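Local coordinates for putative acyl-CoA thioester hydrolase YbhC (Escherichia coli K-12, PDB 3GRH), which is a putative thioesterase of the outer membrane, built like a pectinesterase yet neither binding pectin nor showing pectinesterase activity, at residues 312-315 with 316-319; 38-42 with 43-47; 268-272 with 273-277. All coordinates share one frame; numbering follows the deposited sequence.

Contact 1. Residues 312-315 with 316-319; sequences ATLS and NIYY
Ile317 closes a type I beta turn on Leu314: its N donates to Leu314 O over 3.1 Å at 156°, arriving from above the carbonyl plane rather than within it. From this anchored backbone the Ile317 side chain branches over Leu314, the first residue of the turn, and Thr313 just before it. Ile317 CB rests 3.6 Å from Leu314 O. With CG1 anti to its own carbonyl carbon (chi1 -64°), the longer branch passes Leu314, CG1 lying 3.9 Å from Leu314 CB, before CD1 leads away from the turn. The shorter branch goes to Thr313, where the two methyls Ile317 CG2 and Thr313 CG2 meet at 4.0 Å. The same Thr313 methyl also stands 3.8 Å from Tyr319 O, while the hydroxyl on its other branch bonds Gln351 N. At the turn's corner, Asn316 OD1 lies 3.5 Å from Leu314 CB and has a weak bond to Asn347 ND2. The segment is the loop from strand 307-311 to strand 321-324; backbone bonds tie Ala312 to Gly284 of strand 283-284, and Thr313 and Ser315 to the loop before strand 351-355, while Arg403 of strand 403-407 bonds Ile317 O.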
ATOM      1  N   ALA A 312     -10.077  -2.359   2.313  1.00  8.30           N
ATOM      2  CA  ALA A 312     -11.203  -1.723   2.957  1.00  7.81           C
ATOM      3  C   ALA A 312     -12.138  -1.068   1.917  1.00  8.31           C
ATOM      4  O   ALA A 312     -12.798  -0.048   2.170  1.00 10.84           O
ATOM      5  CB  ALA A 312     -10.750  -0.677   3.989  1.00  8.82           C
ATOM      6  N   THR A 313     -12.153  -1.594   0.720  1.00  7.98           N
ATOM      7  CA  THR A 313     -12.851  -1.060  -0.392  1.00  6.74           C
ATOM      8  C   THR A 313     -14.370  -0.930  -0.067  1.00  7.21           C
ATOM      9  O   THR A 313     -15.028  -1.877   0.424  1.00  7.18           O
ATOM     10  CB  THR A 313     -12.717  -2.008  -1.540  1.00  8.13           C
ATOM     11  OG1 THR A 313     -11.378  -2.537  -1.583  1.00  8.94           O
ATOM     12  CG2 THR A 313     -13.100  -1.316  -2.924  1.00  9.23           C
ATOM     13  N   LEU A 314     -14.963   0.194  -0.457  1.00  7.79           N
ATOM     14  CA  LEU A 314     -16.351   0.436  -0.219  1.00  9.06           C
ATOM     15  C   LEU A 314     -17.157  -0.529  -1.089  1.00  9.44           C
ATOM     16  O   LEU A 314     -16.778  -0.847  -2.192  1.00  8.04           O
ATOM     17  CB  LEU A 314     -16.724   1.871  -0.609  1.00 11.17           C
ATOM     18  CG  LEU A 314     -16.163   2.863   0.370  1.00 12.02           C
ATOM     19  CD1 LEU A 314     -16.206   4.270  -0.244  1.00 16.44           C
ATOM     20  CD2 LEU A 314     -16.911   2.776   1.667  1.00 14.43           C
ATOM     21  N   SER A 315     -18.305  -0.973  -0.580  1.00  8.78           N
ATOM     22  CA  SER A 315     -19.033  -2.045  -1.291  1.00 10.04           C
ATOM     23  C   SER A 315     -19.641  -1.594  -2.601  1.00 10.43           C
ATOM     24  O   SER A 315     -19.873  -2.438  -3.487  1.00 12.13           O
ATOM     25  CB  SER A 315     -20.176  -2.610  -0.451  1.00 11.87           C
ATOM     26  OG  SER A 315     -19.738  -3.256   0.727  1.00 18.57           O
ATOM     27  N   ASN A 316     -19.853  -0.283  -2.799  1.00  9.43           N
ATOM     28  CA  ASN A 316     -20.327   0.278  -4.049  1.00 10.70           C
ATOM     29  C   ASN A 316     -19.251   0.564  -5.084  1.00 10.89           C
ATOM     30  O   ASN A 316     -19.545   0.986  -6.217  1.00 13.78           O
ATOM     31  CB  ASN A 316     -21.113   1.574  -3.834  1.00 11.64           C
ATOM     32  CG  ASN A 316     -20.286   2.656  -3.142  1.00 13.39           C
ATOM     33  OD1 ASN A 316     -19.908   2.471  -2.015  1.00 14.09           O
ATOM     34  ND2 ASN A 316     -19.956   3.765  -3.852  1.00 16.20           N
ATOM     35  N   ILE A 317     -18.003   0.409  -4.687  1.00  8.30           N
ATOM     36  CA  ILE A 317     -16.793   0.693  -5.512  1.00  9.59           C
ATOM     37  C   ILE A 317     -16.251  -0.626  -5.990  1.00  9.43           C
ATOM     38  O   ILE A 317     -16.141  -1.597  -5.230  1.00 10.94           O
ATOM     39  CB  ILE A 317     -15.725   1.484  -4.719  1.00  8.82           C
ATOM     40  CG1 ILE A 317     -16.312   2.852  -4.374  1.00 11.87           C
ATOM     41  CG2 ILE A 317     -14.364   1.494  -5.399  1.00 10.66           C
ATOM     42  CD1 ILE A 317     -16.567   3.763  -5.583  1.00 15.45           C
ATOM     43  N   TYR A 318     -15.931  -0.710  -7.281  1.00 10.08           N
ATOM     44  CA  TYR A 318     -15.611  -2.005  -7.843  1.00 11.78           C
ATOM     45  C   TYR A 318     -14.153  -2.386  -7.779  1.00 12.35           C
ATOM     46  O   TYR A 318     -13.795  -3.542  -7.936  1.00 12.04           O
ATOM     47  CB  TYR A 318     -16.085  -2.063  -9.293  1.00 14.15           C
ATOM     48  CG  TYR A 318     -17.579  -2.067  -9.486  1.00 18.03           C
ATOM     49  CD1 TYR A 318     -18.444  -2.135  -8.425  1.00 19.93           C
ATOM     50  CD2 TYR A 318     -18.096  -2.009 -10.750  1.00 25.50           C
ATOM     51  CE1 TYR A 318     -19.858  -2.106  -8.609  1.00 23.22           C
ATOM     52  CE2 TYR A 318     -19.482  -1.998 -10.968  1.00 23.96           C
ATOM     53  CZ  TYR A 318     -20.347  -2.059  -9.909  1.00 25.09           C
ATOM     54  OH  TYR A 318     -21.735  -2.036 -10.155  1.00 27.83           O
ATOM     55  N   TYR A 319     -13.288  -1.415  -7.511  1.00 11.36           N
ATOM     56  CA  TYR A 319     -11.849  -1.617  -7.662  1.00 11.97           C
ATOM     57  C   TYR A 319     -11.159  -1.257  -6.437  1.00 10.81           C
ATOM     58  O   TYR A 319     -11.254  -0.103  -5.971  1.00 13.00           O
ATOM     59  CB  TYR A 319     -11.283  -0.831  -8.869  1.00 12.50           C
ATOM     60  CG  TYR A 319     -11.888  -1.276 -10.130  1.00 11.72           C
ATOM     61  CD1 TYR A 319     -11.543  -2.483 -10.625  1.00 17.92           C
ATOM     62  CD2 TYR A 319     -12.914  -0.612 -10.760  1.00 15.85           C
ATOM     63  CE1 TYR A 319     -12.115  -2.994 -11.718  1.00 17.15           C
ATOM     64  CE2 TYR A 319     -13.536  -1.179 -11.890  1.00 14.31           C
ATOM     65  CZ  TYR A 319     -13.109  -2.381 -12.347  1.00 16.90           C
ATOM     66  OH  TYR A 319     -13.632  -2.994 -13.474  1.00 17.84           O
TER

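Contact 2. Residues 38-42 with 43-47; sequences PILSA and KEAQN
Ser41 and Glu44 grip each other in both directions at the start of a short helix. Of the hydrogen bonds, Ser41 N gives a nearly straight one, 173°, to Glu44 OE1 at 2.9 Å, taken on the anti lone pair of that oxygen. In return Glu44 N donates to Ser41 OG over 3.1 Å at 169°. The serine hydroxyl reaches this N-H because OG sits between the backbone N and the carbonyl carbon (chi1 72°). Together these reciprocal bonds make a capping box with Ser41 as N-cap of helix 42-45: a side chain satisfies one of the amides at the helix start that lack a carbonyl partner in the preceding turn. The backbone takes over from there, with Ala45 N bonded to Ser41 O at 2.9 Å, nearly along the C=O axis, and a weak bond of 3.2 Å from Gln46 N to Ala42 O. Charge adds to the grip, since Glu44 OE1 also forms a salt bridge with Arg394 NH2, and that guanidinium bonds Ile39 O as well; the arginine is likely to stabilise the ionised carboxylate. The apolar contacts belong to Leu40. Its side chain crosses that of Glu44 obliquely, CD2 coming within 4.1 Å of Glu44 CB, while its other methyl, CD1, approaches Ala45 CA at 4.1 Å. Leu40 further meets Phe48 and Leu396, and Ala42 and Ala45 lie on Tyr407 of strand 403-407.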
ATOM      1  N   PRO A  38     -11.681 -18.721  -4.814  1.00 11.95           N
ATOM      2  CA  PRO A  38     -12.325 -18.512  -6.077  1.00 11.06           C
ATOM      3  C   PRO A  38     -11.364 -18.016  -7.160  1.00 12.02           C
ATOM      4  O   PRO A  38     -10.500 -17.190  -6.884  1.00 13.02           O
ATOM      5  CB  PRO A  38     -13.361 -17.420  -5.794  1.00 14.49           C
ATOM      6  CG  PRO A  38     -13.231 -17.057  -4.425  1.00 15.90           C
ATOM      7  CD  PRO A  38     -12.118 -17.780  -3.763  1.00 13.48           C
ATOM      8  N   ILE A  39     -11.580 -18.521  -8.362  1.00 11.71           N
ATOM      9  CA  ILE A  39     -10.728 -18.306  -9.498  1.00 10.93           C
ATOM     10  C   ILE A  39     -11.578 -17.722 -10.594  1.00 11.89           C
ATOM     11  O   ILE A  39     -12.581 -18.258 -10.925  1.00 10.97           O
ATOM     12  CB  ILE A  39     -10.048 -19.595 -10.008  1.00 10.43           C
ATOM     13  CG1 ILE A  39      -9.211 -20.280  -8.901  1.00 13.38           C
ATOM     14  CG2 ILE A  39      -9.181 -19.309 -11.230  1.00 13.01           C
ATOM     15  CD1 ILE A  39      -8.075 -19.489  -8.294  1.00 13.95           C
ATOM     16  N   LEU A  40     -11.146 -16.605 -11.143  1.00  9.68           N
ATOM     17  CA  LEU A  40     -11.834 -15.915 -12.239  1.00 11.18           C
ATOM     18  C   LEU A  40     -11.674 -16.612 -13.564  1.00 10.19           C
ATOM     19  O   LEU A  40     -10.679 -17.273 -13.855  1.00 11.96           O
ATOM     20  CB  LEU A  40     -11.245 -14.500 -12.419  1.00 10.59           C
ATOM     21  CG  LEU A  40     -11.371 -13.531 -11.284  1.00 12.60           C
ATOM     22  CD1 LEU A  40     -10.683 -12.189 -11.585  1.00 18.87           C
ATOM     23  CD2 LEU A  40     -12.851 -13.392 -10.920  1.00 14.69           C
ATOM     24  N   SER A  41     -12.743 -16.557 -14.362  1.00 11.82           N
ATOM     25  CA  SER A  41     -12.663 -16.928 -15.759  1.00 11.96           C
ATOM     26  C   SER A  41     -11.952 -15.878 -16.564  1.00 13.95           C
ATOM     27  O   SER A  41     -11.803 -14.769 -16.143  1.00 12.93           O
ATOM     28  CB  SER A  41     -14.051 -17.122 -16.390  1.00 13.03           C
ATOM     29  OG  SER A  41     -14.743 -15.887 -16.572  1.00 15.33           O
ATOM     30  N   ALA A  42     -11.515 -16.227 -17.761  1.00 12.72           N
ATOM     31  CA  ALA A  42     -10.869 -15.240 -18.633  1.00 14.74           C
ATOM     32  C   ALA A  42     -11.730 -14.037 -18.909  1.00 14.63           C
ATOM     33  O   ALA A  42     -11.236 -12.870 -18.883  1.00 14.82           O
ATOM     34  CB  ALA A  42     -10.458 -15.889 -19.958  1.00 14.31           C
ATOM     35  N   LYS A  43     -13.014 -14.293 -19.114  1.00 17.04           N
ATOM     36  CA  LYS A  43     -13.955 -13.220 -19.370  1.00 17.16           C
ATOM     37  C   LYS A  43     -14.092 -12.313 -18.190  1.00 16.60           C
ATOM     38  O   LYS A  43     -14.111 -11.084 -18.327  1.00 17.05           O
ATOM     39  CB  LYS A  43     -15.311 -13.776 -19.828  1.00 19.09           C
ATOM     40  CG  LYS A  43     -16.304 -12.629 -20.204  1.00 21.42           C
ATOM     41  CD  LYS A  43     -15.800 -11.806 -21.393  1.00 28.91           C
ATOM     42  CE  LYS A  43     -16.946 -11.066 -22.138  1.00 29.21           C
ATOM     43  NZ  LYS A  43     -17.871 -10.369 -21.165  1.00 33.21           N
ATOM     44  N   GLU A  44     -14.228 -12.906 -17.022  1.00 14.89           N
ATOM     45  CA  GLU A  44     -14.278 -12.061 -15.827  1.00 15.87           C
ATOM     46  C   GLU A  44     -12.988 -11.284 -15.673  1.00 15.82           C
ATOM     47  O   GLU A  44     -13.022 -10.136 -15.204  1.00 17.78           O
ATOM     48  CB  GLU A  44     -14.491 -12.928 -14.604  1.00 15.73           C
ATOM     49  CG  GLU A  44     -15.923 -13.456 -14.481  1.00 19.04           C
ATOM     50  CD  GLU A  44     -16.112 -14.633 -13.494  1.00 20.55           C
ATOM     51  OE1 GLU A  44     -15.205 -15.441 -13.278  1.00 21.81           O
ATOM     52  OE2 GLU A  44     -17.232 -14.794 -12.960  1.00 16.50           O
ATOM     53  N   ALA A  45     -11.837 -11.890 -15.957  1.00 15.02           N
ATOM     54  CA  ALA A  45     -10.576 -11.230 -15.615  1.00 15.17           C
ATOM     55  C   ALA A  45     -10.324 -10.049 -16.520  1.00 15.20           C
ATOM     56  O   ALA A  45      -9.491  -9.203 -16.202  1.00 13.82           O
ATOM     57  CB  ALA A  45      -9.376 -12.207 -15.741  1.00 14.74           C
ATOM     58  N   GLN A  46     -11.009  -9.933 -17.649  1.00 15.31           N
ATOM     59  CA  GLN A  46     -10.812  -8.763 -18.509  1.00 18.80           C
ATOM     60  C   GLN A  46     -11.211  -7.439 -17.831  1.00 20.37           C
ATOM     61  O   GLN A  46     -10.742  -6.364 -18.224  1.00 24.38           O
ATOM     62  CB  GLN A  46     -11.626  -8.899 -19.790  1.00 19.27           C
ATOM     63  CG  GLN A  46     -11.327 -10.076 -20.615  1.00 22.57           C
ATOM     64  CD  GLN A  46     -12.208 -10.111 -21.842  1.00 22.94           C
ATOM     65  OE1 GLN A  46     -12.647 -11.171 -22.283  1.00 30.31           O
ATOM     66  NE2 GLN A  46     -12.502  -8.928 -22.382  1.00 30.70           N
ATOM     67  N   ASN A  47     -12.068  -7.506 -16.855  1.00 19.37           N
ATOM     68  CA  ASN A  47     -12.475  -6.294 -16.105  1.00 19.29           C
ATOM     69  C   ASN A  47     -11.466  -5.900 -15.049  1.00 17.62           C
ATOM     70  O   ASN A  47     -11.715  -4.904 -14.364  1.00 20.03           O
ATOM     71  CB  ASN A  47     -13.790  -6.499 -15.405  1.00 23.80           C
ATOM     72  CG  ASN A  47     -14.985  -6.269 -16.311  1.00 27.35           C
ATOM     73  OD1 ASN A  47     -14.863  -5.743 -17.440  1.00 34.33           O
ATOM     74  ND2 ASN A  47     -16.153  -6.668 -15.831  1.00 35.06           N
TER

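Contact 3. Residues 268-272 with 273-277; sequences TLVTN and SYIEG
Val270 and Ser273 face one another across a tight bend, and Ile275 reaches the same valine from the strand beyond it. Val270 CG1, anti to the backbone N (chi1 178°), extends toward residues 273-277 and touches Ser273 CB at 3.8 Å; the end of Ile275, CD1, comes to 4.5 Å from the same methyl. The serine CB thus packs against the valine while its hydroxyl turns back to the chain, OG donating to Thr271 O at 2.9 Å from above the carbonyl plane. The buried hydroxyl also bonds Val240 N in the neighbouring turn of the chain. An alanine in place of Ser273 would remove the hydroxyl and would probably leave both Thr271 O and Val240 N without this partner. Asn272 stands at the corner with left-handed backbone angles (phi 61°, psi 32°); its CB starts out away from residues 273-277, and OD1 accepts from Asn238 ND2. Farther on, Glu276 OE1 meets Tyr274 OH in the plane of the phenol ring at 2.5 Å, using its anti lone pair, and Arg245 holds the other carboxylate oxygen. Val270 and Ile275 both lie on Phe290, and Asn272 on Asn292, in the next turn. A residue in the left-handed region between two strands, with like turns on both sides of it, fits the stacked coils of the right-handed parallel beta-helix, the fold of the pectinesterase family.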
ATOM      1  N   THR A 268      -3.230   4.656  -7.133  1.00  5.54           N
ATOM      2  CA  THR A 268      -1.785   4.484  -6.878  1.00  5.71           C
ATOM      3  C   THR A 268      -1.230   3.376  -7.733  1.00  6.49           C
ATOM      4  O   THR A 268      -1.831   2.307  -7.818  1.00  6.27           O
ATOM      5  CB  THR A 268      -1.587   4.161  -5.349  1.00  9.12           C
ATOM      6  OG1 THR A 268      -2.240   5.189  -4.565  1.00 11.84           O
ATOM      7  CG2 THR A 268      -0.156   4.089  -4.953  1.00  8.89           C
ATOM      8  N   LEU A 269      -0.031   3.573  -8.271  1.00  6.11           N
ATOM      9  CA  LEU A 269       0.688   2.534  -9.013  1.00  5.54           C
ATOM     10  C   LEU A 269       1.979   2.237  -8.280  1.00  6.46           C
ATOM     11  O   LEU A 269       2.801   3.160  -8.112  1.00  7.06           O
ATOM     12  CB  LEU A 269       1.027   3.013 -10.442  1.00  6.56           C
ATOM     13  CG  LEU A 269       1.841   2.023 -11.261  1.00  6.51           C
ATOM     14  CD1 LEU A 269       1.042   0.768 -11.444  1.00  8.33           C
ATOM     15  CD2 LEU A 269       2.213   2.691 -12.523  1.00  9.86           C
ATOM     16  N   VAL A 270       2.187   0.992  -7.889  1.00  5.47           N
ATOM     17  CA  VAL A 270       3.438   0.564  -7.204  1.00  6.00           C
ATOM     18  C   VAL A 270       4.107  -0.445  -8.138  1.00  7.91           C
ATOM     19  O   VAL A 270       3.489  -1.450  -8.524  1.00  9.23           O
ATOM     20  CB  VAL A 270       3.117  -0.132  -5.874  1.00  8.15           C
ATOM     21  CG1 VAL A 270       4.432  -0.652  -5.155  1.00  9.44           C
ATOM     22  CG2 VAL A 270       2.306   0.769  -4.959  1.00  7.82           C
ATOM     23  N   THR A 271       5.303  -0.133  -8.614  1.00  6.54           N
ATOM     24  CA  THR A 271       6.024  -0.974  -9.520  1.00  6.77           C
ATOM     25  C   THR A 271       7.424  -1.336  -9.014  1.00  6.16           C
ATOM     26  O   THR A 271       8.098  -0.497  -8.348  1.00  6.31           O
ATOM     27  CB  THR A 271       6.197  -0.291 -10.887  1.00 10.92           C
ATOM     28  OG1 THR A 271       6.794   1.022 -10.752  1.00 14.90           O
ATOM     29  CG2 THR A 271       4.805  -0.123 -11.576  1.00 14.38           C
ATOM     30  N   ASN A 272       7.868  -2.566  -9.309  1.00  6.09           N
ATOM     31  CA  ASN A 272       9.265  -2.887  -9.142  1.00  6.18           C
ATOM     32  C   ASN A 272       9.725  -2.728  -7.696  1.00  6.83           C
ATOM     33  O   ASN A 272      10.850  -2.371  -7.478  1.00  9.93           O
ATOM     34  CB  ASN A 272      10.144  -2.071 -10.061  1.00  9.58           C
ATOM     35  CG  ASN A 272       9.750  -2.180 -11.459  1.00 13.60           C
ATOM     36  OD1 ASN A 272       9.629  -1.167 -12.243  1.00 18.48           O
ATOM     37  ND2 ASN A 272       9.545  -3.381 -11.833  1.00 12.73           N
ATOM     38  N   SER A 273       8.830  -2.974  -6.755  1.00  6.29           N
ATOM     39  CA  SER A 273       9.069  -2.677  -5.334  1.00  6.49           C
ATOM     40  C   SER A 273       9.097  -3.934  -4.469  1.00  8.17           C
ATOM     41  O   SER A 273       8.913  -5.030  -4.972  1.00  8.44           O
ATOM     42  CB  SER A 273       8.094  -1.664  -4.806  1.00  8.82           C
ATOM     43  OG  SER A 273       8.266  -0.368  -5.448  1.00  7.41           O
ATOM     44  N   TYR A 274       9.452  -3.743  -3.214  1.00  6.46           N
ATOM     45  CA  TYR A 274       9.553  -4.838  -2.268  1.00  6.85           C
ATOM     46  C   TYR A 274       8.823  -4.407  -1.052  1.00  6.47           C
ATOM     47  O   TYR A 274       9.139  -3.372  -0.523  1.00  7.93           O
ATOM     48  CB  TYR A 274      10.982  -5.133  -1.957  1.00  7.89           C
ATOM     49  CG  TYR A 274      11.194  -6.142  -0.865  1.00  6.77           C
ATOM     50  CD1 TYR A 274      11.096  -7.467  -1.111  1.00 10.74           C
ATOM     51  CD2 TYR A 274      11.457  -5.749   0.403  1.00 10.00           C
ATOM     52  CE1 TYR A 274      11.246  -8.395  -0.114  1.00 13.08           C
ATOM     53  CE2 TYR A 274      11.670  -6.689   1.388  1.00 10.16           C
ATOM     54  CZ  TYR A 274      11.513  -7.976   1.126  1.00 12.01           C
ATOM     55  OH  TYR A 274      11.714  -8.975   2.100  1.00 14.21           O
ATOM     56  N   ILE A 275       7.867  -5.211  -0.572  1.00  6.90           N
ATOM     57  CA  ILE A 275       7.052  -4.849   0.602  1.00  6.45           C
ATOM     58  C   ILE A 275       7.062  -6.022   1.566  1.00  7.19           C
ATOM     59  O   ILE A 275       6.870  -7.154   1.152  1.00  9.76           O
ATOM     60  CB  ILE A 275       5.615  -4.532   0.167  1.00  6.65           C
ATOM     61  CG1 ILE A 275       5.645  -3.449  -0.867  1.00  7.52           C
ATOM     62  CG2 ILE A 275       4.796  -4.109   1.426  1.00  9.09           C
ATOM     63  CD1 ILE A 275       4.218  -3.019  -1.351  1.00 11.79           C
ATOM     64  N   GLU A 276       7.443  -5.751   2.803  1.00  6.51           N
ATOM     65  CA  GLU A 276       7.650  -6.819   3.822  1.00  8.33           C
ATOM     66  C   GLU A 276       6.761  -6.509   5.018  1.00  8.00           C
ATOM     67  O   GLU A 276       6.591  -5.362   5.407  1.00  8.93           O
ATOM     68  CB  GLU A 276       9.104  -6.764   4.261  1.00 10.05           C
ATOM     69  CG  GLU A 276       9.548  -7.782   5.256  1.00 12.36           C
ATOM     70  CD  GLU A 276      11.042  -7.748   5.441  1.00 16.18           C
ATOM     71  OE1 GLU A 276      11.811  -8.100   4.484  1.00 21.61           O
ATOM     72  OE2 GLU A 276      11.478  -7.421   6.588  1.00 20.99           O
ATOM     73  N   GLY A 277       6.184  -7.544   5.591  1.00  6.37           N
ATOM     74  CA  GLY A 277       5.461  -7.421   6.830  1.00  7.35           C
ATOM     75  C   GLY A 277       4.937  -8.752   7.275  1.00  6.69           C
ATOM     76  O   GLY A 277       5.398  -9.794   6.828  1.00  6.95           O
TER

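The three contacts follow one another along the chain as contact 2, contact 3 and contact 1. Contacts 1 and 2, with centres 18 Å apart, are joined directly: Tyr319 OH lies 2.8 Å from Asn47 O, a probable hydrogen bond that would link the loop just after helix 42-45 to the loop at 312-319. Contact 3, within the beta-helix, touches neither; its nearest atoms are about 9 Å from contact 1 and about 14 Å from contact 2. The Ile275 side chain is about 10 Å from that of Asp280, the predicted nucleophile, and the Thr313 side chain about 12 Å from that of Arg340, a substrate-binding residue by similarity. Contact 2 is remote from both.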